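Plasmid pRiA4b Orf3-like domain-containing protein (Methanosarcina mazei, PDB 2I1S) is of unknown function but belongs to the plasmid pRiA4b ORF-3-like family, built here around a mixed beta sheet flanked by helices. Local coordinates at residues D49-E54 / P141-G146. Residues are numbered along the deposited sequence; the frame is centred on the assembly and turned at random.
Sequences DYHLHE and PEDSGG
A type II beta turn, P141 to S144, in the loop between strand 131-136 and helix 146-157 presents the acidic pair E142 and D143 to Y50 and H51, which lie in the loop leading into strand 53-58. At the protein surface, a histidine-carboxylate hydrogen bond forms beside a second carboxylate. NE2 of H51 donates to OD1 of D143 at 2.8 Å, on the syn side of the carboxylate. The bond is bent, 133° at the hydrogen, and the imidazole and carboxylate planes stand almost perpendicular, 86° apart. E142 reaches the same ring from its edge, with OE1 3.3 Å from CD2 of H51, and the two acids together would probably favour a protonated imidazole. Within segment 49-54, CB of Y50 sits over the centre of one face of the H51 ring. An alanine in place of H51 would probably leave OD1 of D143 without its donor and Y50 CB without the ring it covers. OE2 of E142 is hydrogen-bonded to Y105 OH and to the backbone N of E48, two bonds that hold this end of the carboxylate. Inside the turn, OG of S144 donates to O of P141 at 3.1 Å. A bend at chi2 (-93°) turns CD of E142 to Y50, whose ring it meets obliquely, 3.7 Å from CD2.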
loop_
_atom_site.group_PDB
_atom_site.type_symbol
_atom_site.label_atom_id
_atom_site.label_comp_id
_atom_site.label_asym_id
_atom_site.label_seq_id
_atom_site.Cartn_x
_atom_site.Cartn_y
_atom_site.Cartn_z
ATOM N N ASP A 49 1.764 3.132 10.826
ATOM C CA ASP A 49 0.849 4.267 10.901
ATOM C C ASP A 49 1.330 5.488 11.708
ATOM O O ASP A 49 0.591 6.071 12.483
ATOM C CB ASP A 49 -0.568 3.834 11.296
ATOM C CG ASP A 49 -1.624 4.677 10.605
ATOM O OD1 ASP A 49 -1.267 5.539 9.768
ATOM O OD2 ASP A 49 -2.806 4.472 10.863
ATOM N N TYR A 50 2.566 5.899 11.466
ATOM C CA TYR A 50 3.186 6.981 12.224
ATOM C C TYR A 50 2.868 8.325 11.606
ATOM O O TYR A 50 2.956 9.378 12.279
ATOM C CB TYR A 50 4.700 6.861 12.092
ATOM C CG TYR A 50 5.357 5.756 12.872
ATOM C CD1 TYR A 50 5.017 5.537 14.190
ATOM C CD2 TYR A 50 6.377 4.984 12.297
ATOM C CE1 TYR A 50 5.646 4.535 14.932
ATOM C CE2 TYR A 50 7.037 3.994 13.028
ATOM C CZ TYR A 50 6.652 3.770 14.342
ATOM O OH TYR A 50 7.259 2.823 15.112
ATOM N N HIS A 51 2.561 8.292 10.301
ATOM C CA HIS A 51 2.614 9.505 9.496
ATOM C C HIS A 51 1.242 9.780 8.907
ATOM O O HIS A 51 0.330 8.978 9.079
ATOM C CB HIS A 51 3.661 9.364 8.381
ATOM C CG HIS A 51 5.019 8.982 8.870
ATOM N ND1 HIS A 51 5.818 9.839 9.618
ATOM C CD2 HIS A 51 5.704 7.821 8.759
ATOM C CE1 HIS A 51 6.948 9.220 9.921
ATOM N NE2 HIS A 51 6.898 7.992 9.413
ATOM N N LEU A 52 1.127 10.924 8.216
ATOM C CA LEU A 52 -0.078 11.294 7.496
ATOM C C LEU A 52 -0.211 10.464 6.223
ATOM O O LEU A 52 0.787 9.992 5.682
ATOM C CB LEU A 52 -0.107 12.814 7.216
ATOM C CG LEU A 52 -0.013 13.702 8.453
ATOM C CD1 LEU A 52 -0.099 15.168 8.083
ATOM C CD2 LEU A 52 -1.070 13.366 9.515
ATOM N N HIS A 53 -1.454 10.277 5.781
ATOM C CA HIS A 53 -1.754 9.641 4.496
ATOM C C HIS A 53 -2.898 10.337 3.728
ATOM O O HIS A 53 -3.637 11.145 4.286
ATOM C CB HIS A 53 -2.034 8.144 4.679
ATOM C CG HIS A 53 -3.428 7.852 5.072
ATOM N ND1 HIS A 53 -3.823 7.779 6.391
ATOM C CD2 HIS A 53 -4.541 7.666 4.326
ATOM C CE1 HIS A 53 -5.122 7.537 6.436
ATOM N NE2 HIS A 53 -5.581 7.479 5.197
ATOM N N GLU A 54 -3.019 10.059 2.433
ATOM C CA GLU A 54 -4.228 10.413 1.692
ATOM C C GLU A 54 -4.314 9.630 0.397
ATOM O O GLU A 54 -3.305 9.121 -0.069
ATOM C CB GLU A 54 -4.369 11.923 1.463
ATOM C CG GLU A 54 -3.511 12.511 0.385
ATOM C CD GLU A 54 -3.959 13.930 0.037
ATOM O OE1 GLU A 54 -4.922 14.416 0.683
ATOM O OE2 GLU A 54 -3.347 14.557 -0.874
ATOM N N PRO A 141 11.166 -0.034 4.563
ATOM C CA PRO A 141 10.992 0.224 5.994
ATOM C C PRO A 141 10.523 1.655 6.233
ATOM O O PRO A 141 10.736 2.533 5.377
ATOM C CB PRO A 141 12.390 0.016 6.561
ATOM C CG PRO A 141 13.085 -0.948 5.475
ATOM C CD PRO A 141 12.579 -0.337 4.218
ATOM N N GLU A 142 9.869 1.861 7.379
ATOM C CA GLU A 142 9.496 3.177 7.781
ATOM C C GLU A 142 10.755 4.070 7.832
ATOM O O GLU A 142 11.807 3.611 8.252
ATOM C CB GLU A 142 8.755 3.145 9.144
ATOM C CG GLU A 142 7.341 2.514 9.085
ATOM C CD GLU A 142 6.230 3.554 8.874
ATOM O OE1 GLU A 142 6.557 4.682 8.438
ATOM O OE2 GLU A 142 5.025 3.263 9.152
ATOM N N ASP A 143 10.616 5.326 7.364
ATOM C CA ASP A 143 11.564 6.414 7.620
ATOM C C ASP A 143 12.885 6.267 6.826
ATOM O O ASP A 143 13.890 6.966 7.097
ATOM C CB ASP A 143 11.811 6.519 9.134
ATOM C CG ASP A 143 10.514 6.621 9.930
ATOM O OD1 ASP A 143 9.623 7.423 9.564
ATOM O OD2 ASP A 143 10.379 5.913 10.937
ATOM N N SER A 144 12.856 5.371 5.833
ATOM C CA SER A 144 14.074 4.979 5.112
ATOM C C SER A 144 14.533 5.970 4.017
ATOM O O SER A 144 15.427 5.646 3.229
ATOM C CB SER A 144 13.956 3.558 4.547
ATOM O OG SER A 144 12.984 3.490 3.523
ATOM N N GLY A 145 13.900 7.138 3.956
ATOM C CA GLY A 145 14.342 8.226 3.080
ATOM C C GLY A 145 13.661 8.319 1.712
ATOM O O GLY A 145 14.139 9.054 0.857
ATOM N N GLY A 146 12.540 7.612 1.509
ATOM C CA GLY A 146 11.784 7.725 0.278
ATOM C C GLY A 146 12.390 6.759 -0.732
ATOM O O GLY A 146 13.257 5.949 -0.387
#